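Local coordinates for protein beta-N-acetylhexosaminidase (Bacteroides fragilis, PDB 4PYS) that probably hydrolyses terminal, non-reducing N-acetylhexosamine residues from glycans, as a glycoside hydrolase family 20 enzyme with a TIM-barrel catalytic domain, at residues I358-W363 against C383-Y388; Y390-L395 against A434-D439; T396-Y401 against D439-S444; V450-L455 against Y489-A494. One frame throughout, in Å; residues are numbered along the deposited sequence.

Contact 1: residues I358-W363 against C383-Y388; sequences IQWWNW and CGTNYY. With FMT (formic acid), chain I; FMT (formic acid), chain J; FMT (formic acid), chain H.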
# COMPACT_ATOMS: atom_id res chain seq x y z
N ILE A 358 -2.92 14.51 -0.80
CA ILE A 358 -3.91 14.30 0.25
C ILE A 358 -4.52 12.90 0.20
O ILE A 358 -5.02 12.47 -0.84
CB ILE A 358 -5.05 15.34 0.14
CG1 ILE A 358 -4.50 16.76 0.32
CG2 ILE A 358 -6.14 15.05 1.16
CD1 ILE A 358 -3.81 17.01 1.65
N GLN A 359 -4.50 12.18 1.32
CA GLN A 359 -5.12 10.86 1.37
C GLN A 359 -6.48 11.00 2.04
O GLN A 359 -6.58 11.26 3.23
CB GLN A 359 -4.25 9.84 2.10
CG GLN A 359 -4.80 8.43 2.01
CD GLN A 359 -3.73 7.36 2.22
OE1 GLN A 359 -2.62 7.65 2.64
NE2 GLN A 359 -4.08 6.12 1.91
N TRP A 360 -7.52 10.87 1.22
CA TRP A 360 -8.91 11.09 1.63
C TRP A 360 -9.42 9.82 2.30
O TRP A 360 -9.41 8.75 1.69
CB TRP A 360 -9.72 11.41 0.37
CG TRP A 360 -11.21 11.44 0.51
CD1 TRP A 360 -11.95 11.90 1.57
CD2 TRP A 360 -12.15 10.97 -0.46
NE1 TRP A 360 -13.30 11.74 1.30
CE2 TRP A 360 -13.44 11.17 0.06
CE3 TRP A 360 -12.01 10.40 -1.73
CZ2 TRP A 360 -14.60 10.82 -0.65
CZ3 TRP A 360 -13.17 10.05 -2.43
CH2 TRP A 360 -14.44 10.26 -1.89
N TRP A 361 -9.86 9.93 3.55
CA TRP A 361 -10.17 8.71 4.32
C TRP A 361 -11.48 8.70 5.12
O TRP A 361 -12.10 7.65 5.26
CB TRP A 361 -9.01 8.35 5.25
CG TRP A 361 -8.93 9.22 6.47
CD1 TRP A 361 -8.24 10.39 6.60
CD2 TRP A 361 -9.56 8.99 7.74
NE1 TRP A 361 -8.40 10.90 7.87
CE2 TRP A 361 -9.21 10.06 8.59
CE3 TRP A 361 -10.38 7.97 8.24
CZ2 TRP A 361 -9.66 10.14 9.92
CZ3 TRP A 361 -10.83 8.06 9.56
CH2 TRP A 361 -10.46 9.13 10.38
N ASN A 362 -11.88 9.83 5.69
CA ASN A 362 -13.01 9.78 6.62
C ASN A 362 -14.37 10.05 5.97
O ASN A 362 -15.00 11.08 6.24
CB ASN A 362 -12.79 10.68 7.84
CG ASN A 362 -13.70 10.33 8.99
OD1 ASN A 362 -14.58 9.48 8.86
ND2 ASN A 362 -13.50 10.98 10.13
N TRP A 363 -14.82 9.12 5.14
CA TRP A 363 -16.15 9.20 4.54
C TRP A 363 -17.24 9.17 5.61
O TRP A 363 -18.17 9.99 5.59
CB TRP A 363 -16.37 8.03 3.58
CG TRP A 363 -17.77 7.97 3.04
CD1 TRP A 363 -18.81 7.24 3.53
CD2 TRP A 363 -18.28 8.67 1.90
NE1 TRP A 363 -19.94 7.45 2.77
CE2 TRP A 363 -19.64 8.32 1.76
CE3 TRP A 363 -17.72 9.56 0.98
CZ2 TRP A 363 -20.44 8.83 0.74
CZ3 TRP A 363 -18.51 10.07 -0.03
CH2 TRP A 363 -19.86 9.70 -0.15
N CYS A 383 -7.67 8.12 -2.99
CA CYS A 383 -8.98 7.79 -2.44
C CYS A 383 -8.88 6.56 -1.56
O CYS A 383 -8.75 5.44 -2.07
CB CYS A 383 -10.00 7.55 -3.57
SG CYS A 383 -10.21 8.94 -4.69
N GLY A 384 -8.95 6.76 -0.25
CA GLY A 384 -8.81 5.66 0.70
C GLY A 384 -9.84 5.73 1.81
O GLY A 384 -9.50 5.66 2.99
N THR A 385 -11.10 5.83 1.42
CA THR A 385 -12.17 6.07 2.40
C THR A 385 -12.45 4.85 3.26
O THR A 385 -12.42 3.71 2.78
CB THR A 385 -13.46 6.56 1.71
OG1 THR A 385 -13.80 5.66 0.65
CG2 THR A 385 -13.23 7.93 1.12
N ASN A 386 -12.73 5.10 4.54
CA ASN A 386 -13.00 4.01 5.47
C ASN A 386 -14.13 3.10 5.00
O ASN A 386 -13.96 1.88 4.95
CB ASN A 386 -13.18 4.50 6.93
CG ASN A 386 -14.03 5.76 7.05
OD1 ASN A 386 -14.80 6.13 6.16
ND2 ASN A 386 -13.91 6.43 8.21
N TYR A 387 -15.27 3.69 4.65
CA TYR A 387 -16.22 3.00 3.77
C TYR A 387 -15.68 3.18 2.35
O TYR A 387 -15.64 4.32 1.88
CB TYR A 387 -17.58 3.70 3.80
CG TYR A 387 -18.41 3.53 5.06
CD1 TYR A 387 -17.94 2.81 6.15
CD2 TYR A 387 -19.68 4.09 5.13
CE1 TYR A 387 -18.73 2.66 7.30
CE2 TYR A 387 -20.46 3.94 6.26
CZ TYR A 387 -19.98 3.23 7.34
OH TYR A 387 -20.78 3.10 8.46
N TYR A 388 -15.25 2.12 1.65
CA TYR A 388 -15.16 0.75 2.15
C TYR A 388 -13.81 0.16 1.78
O TYR A 388 -13.71 -0.91 1.15
CB TYR A 388 -16.26 -0.11 1.50
CG TYR A 388 -17.65 0.30 1.92
CD1 TYR A 388 -18.06 0.12 3.24
CD2 TYR A 388 -18.56 0.83 1.02
CE1 TYR A 388 -19.33 0.49 3.65
CE2 TYR A 388 -19.84 1.20 1.42
CZ TYR A 388 -20.22 1.01 2.74
OH TYR A 388 -21.49 1.37 3.15
C FMT I . -10.66 12.92 4.98
O1 FMT I . -11.28 12.65 6.00
O2 FMT I . -9.48 12.62 4.80
C FMT J . -22.47 0.15 5.74
O1 FMT J . -22.40 1.38 5.77
O2 FMT J . -22.44 -0.56 6.74
C FMT H . -12.17 4.64 10.91
O1 FMT H . -13.07 5.39 10.53
O2 FMT H . -12.28 3.87 11.87
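Trp360 O accepts Gly384 N at 2.8 Å; one residue on in 358-363 and two in 383-388, Asn386 N gives its hydrogen to Trp361 O at 2.7 Å. Thr385 CA adds a CA-H...O contact to Trp361 O. This is where two neighbouring parallel strands of the TIM barrel, 356-360 and 381-383, run out at their C-terminal ends, the end at which such barrels carry their active sites. Among the polar side chains, Asn386 ND2 reaches Asn362 OD1 at 3.2 Å, coming from above its carbonyl plane with the two amides almost perpendicular. The same ND2 also holds a formic acid, and Asn362 OD1 caps the next helix through Gly365 N. A second formic acid sits on Trp361 N and Asn362 N. Of the apolar contacts, Thr385 CG2 stands over the face of the Trp360 six-membered ring, 3.5 Å from its centroid; one rotation (chi1 52°) sets CG2 there, anti to the carbonyl carbon, and OG1 between N and that carbon, where it bonds Tyr387 O. Cys383 SG touches the edge of the same ring, 3.8 Å from Trp360 CE3. Trp363 CD1 and Tyr387 CD2 meet rim to rim at 3.6 Å.

Contact 2: residues Y390-L395 against A434-D439; sequences YLNFPL and ALWTDD. With GOL (glycerol), chain F.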
# COMPACT_ATOMS: atom_id res chain seq x y z
N TYR A 390 -11.29 0.22 4.36
CA TYR A 390 -10.67 -0.17 5.63
C TYR A 390 -10.99 -1.62 5.97
O TYR A 390 -12.02 -1.92 6.58
CB TYR A 390 -11.10 0.75 6.77
CG TYR A 390 -10.31 2.04 6.83
CD1 TYR A 390 -9.63 2.52 5.71
CD2 TYR A 390 -10.22 2.77 8.01
CE1 TYR A 390 -8.89 3.72 5.77
CE2 TYR A 390 -9.50 3.95 8.08
CZ TYR A 390 -8.84 4.42 6.97
OH TYR A 390 -8.10 5.59 7.07
N LEU A 391 -10.09 -2.51 5.58
CA LEU A 391 -10.31 -3.95 5.74
C LEU A 391 -10.26 -4.40 7.19
O LEU A 391 -10.63 -5.54 7.50
CB LEU A 391 -9.27 -4.71 4.89
CG LEU A 391 -9.38 -4.38 3.41
CD1 LEU A 391 -8.10 -4.80 2.67
CD2 LEU A 391 -10.60 -5.05 2.81
N ASN A 392 -9.80 -3.53 8.09
CA ASN A 392 -9.91 -3.82 9.51
C ASN A 392 -11.36 -3.79 10.01
O ASN A 392 -11.67 -4.34 11.07
CB ASN A 392 -9.04 -2.87 10.34
CG ASN A 392 -9.22 -1.42 9.94
OD1 ASN A 392 -8.89 -1.04 8.81
ND2 ASN A 392 -9.73 -0.60 10.86
N PHE A 393 -12.26 -3.17 9.25
CA PHE A 393 -13.68 -3.22 9.62
C PHE A 393 -14.10 -4.66 9.35
O PHE A 393 -13.97 -5.14 8.23
CB PHE A 393 -14.53 -2.29 8.75
CG PHE A 393 -14.38 -0.82 9.05
CD1 PHE A 393 -13.29 -0.35 9.79
CD2 PHE A 393 -15.32 0.09 8.59
CE1 PHE A 393 -13.15 1.03 10.06
CE2 PHE A 393 -15.20 1.46 8.86
CZ PHE A 393 -14.11 1.92 9.60
N PRO A 394 -14.60 -5.35 10.38
CA PRO A 394 -15.01 -6.75 10.19
C PRO A 394 -16.38 -6.82 9.51
O PRO A 394 -16.96 -5.77 9.25
CB PRO A 394 -15.09 -7.29 11.62
CG PRO A 394 -15.41 -6.08 12.46
CD PRO A 394 -14.70 -4.92 11.79
N LEU A 395 -16.87 -8.01 9.20
CA LEU A 395 -18.20 -8.14 8.59
C LEU A 395 -19.32 -8.11 9.63
O LEU A 395 -20.47 -7.82 9.29
CB LEU A 395 -18.30 -9.42 7.76
CG LEU A 395 -17.89 -9.35 6.29
CD1 LEU A 395 -16.36 -9.22 6.13
CD2 LEU A 395 -18.43 -10.57 5.55
N ALA A 434 -6.53 -0.52 3.26
CA ALA A 434 -5.78 -0.47 4.51
C ALA A 434 -6.16 -1.56 5.48
O ALA A 434 -7.31 -2.00 5.54
CB ALA A 434 -5.95 0.88 5.18
N LEU A 435 -5.17 -1.97 6.27
CA LEU A 435 -5.43 -2.90 7.36
C LEU A 435 -4.83 -2.30 8.63
O LEU A 435 -3.63 -2.44 8.88
CB LEU A 435 -4.80 -4.26 7.05
CG LEU A 435 -5.18 -5.46 7.94
CD1 LEU A 435 -4.61 -5.41 9.35
CD2 LEU A 435 -6.69 -5.62 8.00
N TRP A 436 -5.67 -1.62 9.41
CA TRP A 436 -5.24 -1.06 10.69
C TRP A 436 -5.30 -2.15 11.74
O TRP A 436 -6.20 -2.98 11.73
CB TRP A 436 -6.17 0.09 11.10
CG TRP A 436 -6.11 1.24 10.16
CD1 TRP A 436 -6.92 1.48 9.08
CD2 TRP A 436 -5.15 2.31 10.18
NE1 TRP A 436 -6.53 2.63 8.44
CE2 TRP A 436 -5.45 3.16 9.09
CE3 TRP A 436 -4.07 2.63 11.01
CZ2 TRP A 436 -4.70 4.31 8.82
CZ3 TRP A 436 -3.34 3.77 10.74
CH2 TRP A 436 -3.66 4.60 9.65
N THR A 437 -4.34 -2.16 12.65
CA THR A 437 -4.27 -3.24 13.63
C THR A 437 -4.77 -2.87 15.03
O THR A 437 -4.40 -3.51 16.03
CB THR A 437 -2.86 -3.90 13.65
OG1 THR A 437 -1.84 -2.90 13.84
CG2 THR A 437 -2.60 -4.62 12.33
N ASP A 438 -5.65 -1.86 15.10
CA ASP A 438 -6.33 -1.51 16.36
C ASP A 438 -6.98 -2.73 17.00
O ASP A 438 -7.46 -3.63 16.29
CB ASP A 438 -7.47 -0.50 16.10
CG ASP A 438 -7.02 0.73 15.36
OD1 ASP A 438 -6.18 0.62 14.44
OD2 ASP A 438 -7.54 1.83 15.68
N ASP A 439 -7.03 -2.74 18.32
CA ASP A 439 -7.71 -3.78 19.11
C ASP A 439 -6.98 -5.12 19.10
O ASP A 439 -7.60 -6.16 19.31
CB ASP A 439 -9.17 -3.96 18.66
CG ASP A 439 -10.11 -2.96 19.30
OD1 ASP A 439 -9.86 -2.55 20.45
OD2 ASP A 439 -11.12 -2.60 18.66
C1 GOL F . -6.77 3.88 12.83
O1 GOL F . -7.26 4.12 14.13
C2 GOL F . -7.95 3.71 11.87
O2 GOL F . -8.72 4.91 11.81
C3 GOL F . -8.81 2.55 12.36
O3 GOL F . -9.89 2.31 11.49
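Ala434 O takes the shortest bond across this contact, from Leu391 N at 2.8 Å, which, with the backbone bond between Ala434 and Thr389, bridges Tyr390 to Ala434 at the end of strand 428-435. The chain then turns through a type I beta turn from Tyr390 to Phe393, and Asn392 points toward the chain just leaving the strand, at Trp436. Its CG lies between the backbone N and the carbonyl carbon (chi1 48°), beside the Trp436 side chain. Asn392 OD1 accepts a weak but nearly straight bond from Trp436 N at 3.3 Å, and also lies 3.2 Å from Trp436 CD1 at the edge of the indole. The amide nitrogen bonds Tyr401 OH and a glycerol, Asn392 ND2 to its O3 being 3.0 Å. Over the Tyr390 ring comes the indole nitrogen, Trp436 NE1 lying 3.2 Å above its plane and offset toward the rim; the two ring planes are 52° apart. Leu435 CD2 packs against the turn backbone, 3.7 Å from Asn392 N. The glycerol spreads over one face of the Trp436 ring and bonds Asp438 OD2 through its O1 at 2.8 Å. An aromatic wall with amide and carboxylate groups at its border, set on the loops beyond the barrel strands, is consistent with the sugar-binding pocket of a family 20 hexosaminidase.

Contact 3: residues T396-Y401 against D439-S444; sequences TPWKGY and DGVTES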
# COMPACT_ATOMS: atom_id res chain seq x y z
N THR A 396 -18.98 -8.42 10.88
CA THR A 396 -19.93 -8.39 12.00
C THR A 396 -19.18 -7.78 13.18
O THR A 396 -17.95 -7.80 13.19
CB THR A 396 -20.44 -9.81 12.35
OG1 THR A 396 -19.33 -10.69 12.57
CG2 THR A 396 -21.30 -10.37 11.22
N PRO A 397 -19.90 -7.21 14.16
CA PRO A 397 -19.23 -6.46 15.23
C PRO A 397 -18.18 -7.25 16.02
O PRO A 397 -18.35 -8.44 16.28
CB PRO A 397 -20.40 -6.06 16.15
CG PRO A 397 -21.58 -5.98 15.23
CD PRO A 397 -21.37 -7.09 14.24
N TRP A 398 -17.11 -6.55 16.40
CA TRP A 398 -16.00 -7.16 17.12
C TRP A 398 -15.27 -6.07 17.89
O TRP A 398 -14.75 -5.13 17.30
CB TRP A 398 -15.04 -7.84 16.15
CG TRP A 398 -13.83 -8.40 16.83
CD1 TRP A 398 -13.77 -9.49 17.66
CD2 TRP A 398 -12.50 -7.88 16.76
NE1 TRP A 398 -12.48 -9.69 18.08
CE2 TRP A 398 -11.68 -8.71 17.55
CE3 TRP A 398 -11.92 -6.79 16.10
CZ2 TRP A 398 -10.31 -8.48 17.70
CZ3 TRP A 398 -10.55 -6.57 16.24
CH2 TRP A 398 -9.77 -7.41 17.04
N LYS A 399 -15.26 -6.19 19.22
CA LYS A 399 -14.60 -5.21 20.09
C LYS A 399 -15.02 -3.77 19.79
O LYS A 399 -16.20 -3.44 19.86
CB LYS A 399 -13.08 -5.37 20.02
CG LYS A 399 -12.62 -6.77 20.43
CD LYS A 399 -11.14 -6.80 20.72
CE LYS A 399 -10.69 -8.19 21.16
NZ LYS A 399 -9.22 -8.24 21.41
N GLY A 400 -14.06 -2.92 19.45
CA GLY A 400 -14.34 -1.52 19.20
C GLY A 400 -15.10 -1.24 17.91
O GLY A 400 -15.56 -0.12 17.69
N TYR A 401 -15.22 -2.25 17.05
CA TYR A 401 -15.98 -2.10 15.81
C TYR A 401 -17.45 -2.47 16.02
O TYR A 401 -17.80 -3.65 16.14
CB TYR A 401 -15.35 -2.94 14.70
CG TYR A 401 -13.91 -2.57 14.40
CD1 TYR A 401 -13.61 -1.57 13.49
CD2 TYR A 401 -12.86 -3.20 15.06
CE1 TYR A 401 -12.31 -1.22 13.22
CE2 TYR A 401 -11.55 -2.85 14.80
CZ TYR A 401 -11.28 -1.86 13.89
OH TYR A 401 -9.97 -1.51 13.63
N ASP A 439 -7.03 -2.74 18.32
CA ASP A 439 -7.71 -3.78 19.11
C ASP A 439 -6.98 -5.12 19.10
O ASP A 439 -7.60 -6.16 19.31
CB ASP A 439 -9.17 -3.96 18.66
CG ASP A 439 -10.11 -2.96 19.30
OD1 ASP A 439 -9.86 -2.55 20.45
OD2 ASP A 439 -11.12 -2.60 18.66
N GLY A 440 -5.67 -5.10 18.87
CA GLY A 440 -4.86 -6.30 19.02
C GLY A 440 -4.98 -7.31 17.89
O GLY A 440 -5.06 -8.52 18.14
N VAL A 441 -4.98 -6.83 16.65
CA VAL A 441 -4.97 -7.71 15.49
C VAL A 441 -3.56 -8.27 15.27
O VAL A 441 -2.69 -7.58 14.75
CB VAL A 441 -5.46 -6.98 14.22
CG1 VAL A 441 -5.36 -7.89 12.98
CG2 VAL A 441 -6.90 -6.50 14.42
N THR A 442 -3.35 -9.51 15.68
CA THR A 442 -2.06 -10.17 15.56
C THR A 442 -1.94 -10.74 14.15
O THR A 442 -2.89 -10.68 13.37
CB THR A 442 -1.93 -11.30 16.57
OG1 THR A 442 -3.00 -12.23 16.35
CG2 THR A 442 -2.02 -10.77 18.00
N GLU A 443 -0.78 -11.30 13.82
CA GLU A 443 -0.53 -11.76 12.45
C GLU A 443 -1.54 -12.81 11.98
O GLU A 443 -1.95 -12.82 10.81
CB GLU A 443 0.89 -12.34 12.33
CG GLU A 443 2.00 -11.32 12.51
CD GLU A 443 3.37 -11.89 12.20
OE1 GLU A 443 3.44 -12.84 11.39
OE2 GLU A 443 4.37 -11.39 12.75
N SER A 444 -1.91 -13.72 12.88
CA SER A 444 -2.82 -14.82 12.54
C SER A 444 -4.24 -14.33 12.25
O SER A 444 -5.10 -15.11 11.79
CB SER A 444 -2.87 -15.83 13.67
OG SER A 444 -3.41 -15.25 14.85
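Trp398 to Tyr401 form a type II' beta turn, closed by backbone bonds in both directions between these two residues, and it approaches Asp439. The Asp439 side chain points at the turn and carries the contact. Its OD2 accepts Gly400 N at 3.1 Å, the donor standing above the carboxylate plane rather than in it. The carboxylate slides past Lys399, OD2 lying 3.7 Å from Lys399 CB. Beyond CG the lysine chain is extended, and Lys399 NZ ends near the backbone of Asp439 with a weak bond to Asp439 O at 3.4 Å; it stays 5.8 Å from Asp439 OD1, so any charge attraction would probably be weak and long-range. Lys399 CG also lies over the centre of the Trp398 ring. The far end of that indole touches Asp439 CB from CZ3 at 3.8 Å and Val441 CG2 from CH2 at 4.0 Å, its plane almost perpendicular to the carboxylate. Trp398 NE1 bonds Asp506 OD2, and Arg449 makes a cation-pi contact with the ring. Thus the loop between helices 386-389 and 409-415 meets the loop that leads from strand 428-435 to helix 447-450.

Contact 4: residues V450-L455 against Y489-A494; sequences VFPRIL and YSFGPA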
# COMPACT_ATOMS: atom_id res chain seq x y z
N VAL A 450 -8.50 -9.31 5.44
CA VAL A 450 -8.04 -8.82 4.15
C VAL A 450 -8.76 -9.50 2.97
O VAL A 450 -9.19 -8.82 2.04
CB VAL A 450 -6.53 -8.98 4.02
CG1 VAL A 450 -6.06 -8.64 2.60
CG2 VAL A 450 -5.83 -8.06 5.04
N PHE A 451 -8.89 -10.83 3.03
CA PHE A 451 -9.53 -11.61 1.96
C PHE A 451 -10.93 -12.06 2.34
O PHE A 451 -11.13 -12.53 3.46
CB PHE A 451 -8.70 -12.86 1.64
CG PHE A 451 -7.41 -12.55 0.94
CD1 PHE A 451 -6.27 -12.27 1.66
CD2 PHE A 451 -7.36 -12.52 -0.45
CE1 PHE A 451 -5.08 -11.96 1.01
CE2 PHE A 451 -6.18 -12.22 -1.11
CZ PHE A 451 -5.04 -11.95 -0.37
N PRO A 452 -11.89 -12.02 1.40
CA PRO A 452 -11.72 -11.69 -0.02
C PRO A 452 -11.95 -10.23 -0.37
O PRO A 452 -11.87 -9.91 -1.54
CB PRO A 452 -12.84 -12.52 -0.69
CG PRO A 452 -13.92 -12.54 0.35
CD PRO A 452 -13.21 -12.62 1.69
N ARG A 453 -12.24 -9.36 0.58
CA ARG A 453 -12.63 -8.00 0.18
C ARG A 453 -11.53 -7.23 -0.55
O ARG A 453 -11.83 -6.37 -1.38
CB ARG A 453 -13.17 -7.22 1.38
CG ARG A 453 -14.52 -7.77 1.88
CD ARG A 453 -14.95 -7.11 3.19
NE ARG A 453 -13.93 -7.29 4.22
CZ ARG A 453 -13.90 -6.64 5.37
NH1 ARG A 453 -14.85 -5.76 5.68
NH2 ARG A 453 -12.90 -6.86 6.23
N ILE A 454 -10.27 -7.55 -0.29
CA ILE A 454 -9.20 -6.86 -1.04
C ILE A 454 -9.27 -7.15 -2.55
O ILE A 454 -8.78 -6.37 -3.37
CB ILE A 454 -7.79 -7.21 -0.50
CG1 ILE A 454 -6.77 -6.20 -1.04
CG2 ILE A 454 -7.40 -8.65 -0.85
CD1 ILE A 454 -5.66 -5.90 -0.10
N LEU A 455 -9.90 -8.26 -2.93
CA LEU A 455 -9.97 -8.58 -4.34
C LEU A 455 -10.88 -7.59 -5.06
O LEU A 455 -10.67 -7.28 -6.23
CB LEU A 455 -10.50 -10.01 -4.54
CG LEU A 455 -9.60 -11.12 -4.00
CD1 LEU A 455 -10.27 -12.48 -4.17
CD2 LEU A 455 -8.28 -11.11 -4.74
N TYR A 489 -2.76 -17.37 1.26
CA TYR A 489 -3.74 -16.38 1.73
C TYR A 489 -5.07 -17.02 2.10
O TYR A 489 -5.86 -17.39 1.23
CB TYR A 489 -3.94 -15.30 0.67
CG TYR A 489 -2.61 -14.67 0.31
CD1 TYR A 489 -2.03 -13.72 1.14
CD2 TYR A 489 -1.92 -15.07 -0.82
CE1 TYR A 489 -0.79 -13.16 0.83
CE2 TYR A 489 -0.69 -14.52 -1.14
CZ TYR A 489 -0.13 -13.56 -0.31
OH TYR A 489 1.10 -13.01 -0.61
N SER A 490 -5.33 -17.12 3.41
CA SER A 490 -6.59 -17.66 3.92
C SER A 490 -7.72 -16.66 3.69
O SER A 490 -7.51 -15.46 3.79
CB SER A 490 -6.47 -17.96 5.42
OG SER A 490 -5.42 -18.85 5.69
N PHE A 491 -8.91 -17.16 3.38
CA PHE A 491 -10.07 -16.29 3.19
C PHE A 491 -10.94 -16.17 4.44
O PHE A 491 -11.20 -17.17 5.11
CB PHE A 491 -10.93 -16.83 2.05
CG PHE A 491 -10.45 -16.41 0.68
CD1 PHE A 491 -9.10 -16.49 0.36
CD2 PHE A 491 -11.35 -15.98 -0.27
CE1 PHE A 491 -8.66 -16.11 -0.90
CE2 PHE A 491 -10.91 -15.60 -1.54
CZ PHE A 491 -9.57 -15.67 -1.84
N GLY A 492 -11.42 -14.97 4.73
CA GLY A 492 -12.48 -14.81 5.71
C GLY A 492 -13.83 -14.86 5.00
O GLY A 492 -13.88 -15.19 3.81
N PRO A 493 -14.93 -14.52 5.71
CA PRO A 493 -16.26 -14.57 5.08
C PRO A 493 -16.43 -13.46 4.04
O PRO A 493 -15.83 -12.38 4.16
CB PRO A 493 -17.23 -14.39 6.26
CG PRO A 493 -16.44 -13.61 7.28
CD PRO A 493 -15.00 -14.08 7.12
N ALA A 494 -17.20 -13.73 3.00
CA ALA A 494 -17.38 -12.77 1.91
C ALA A 494 -18.63 -11.93 2.12
O ALA A 494 -18.61 -10.70 1.97
CB ALA A 494 -17.47 -13.50 0.57
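An aromatic cluster of Phe451, Tyr489 and Phe491 joins the break between helices 447-450 and 453-462 to the loop that follows helix 470-486. Phe451 lies in the middle, its CG anti to the carbonyl carbon and beside the backbone N (chi1 -71°), with the ring next to Tyr489: Tyr489 CB stands over one face of it, 3.8 Å from the centroid, while Ile454 CG2 approaches the opposite face. Phe451 CE1 also meets Tyr489 CD1 at 3.5 Å, the rings crossing obliquely with planes 36° apart. Phe491 is placed differently, its ring roughly parallel to that of Phe451 but slid so far that they barely overlap. Instead Phe451 CB stands over the Phe491 face, 4.1 Å from the centroid. The peptide before Pro452 is cis, and this proline packs CB on Phe491 CE2 at 3.7 Å and CG on Ala494 CB, also at 3.7 Å. One backbone bond ties the two segments, Gly492 N to Phe451 O at 2.8 Å, the donor lying above the carbonyl plane. Leu455 CD1 reaches Phe491 CZ at 4.0 Å. Tyr489 OH bonds Lys151 O of helix 146-158, whose Met155 packs on Phe451 and Tyr489, while Phe484 of helix 470-486 lies against Leu455 and Phe491.

Contacts 1 and 2 lie side by side at the ends of barrel strands, their centres about 13 Å apart; Trp361 CB meets Tyr390 OH at 3.4 Å, and Asn386 and Tyr387 pack on Phe393. The glycerol on Trp436 and the formic acid on Asn386 ND2, both probably from the crystallisation liquor, are consistent with a pocket there, probably the active site. Contact 3 adjoins contact 2, centres about 7 Å apart: they share Asp439, and Phe393 CD1 meets Tyr401 CE1 at 3.7 Å. Contact 4 is tied to contact 2 through Arg453 NH1, 2.8 Å from Phe393 O, and Leu395 packs on Pro493 and Ala494. Contacts 3 and 4 do not touch, nearest atoms about 7 Å apart.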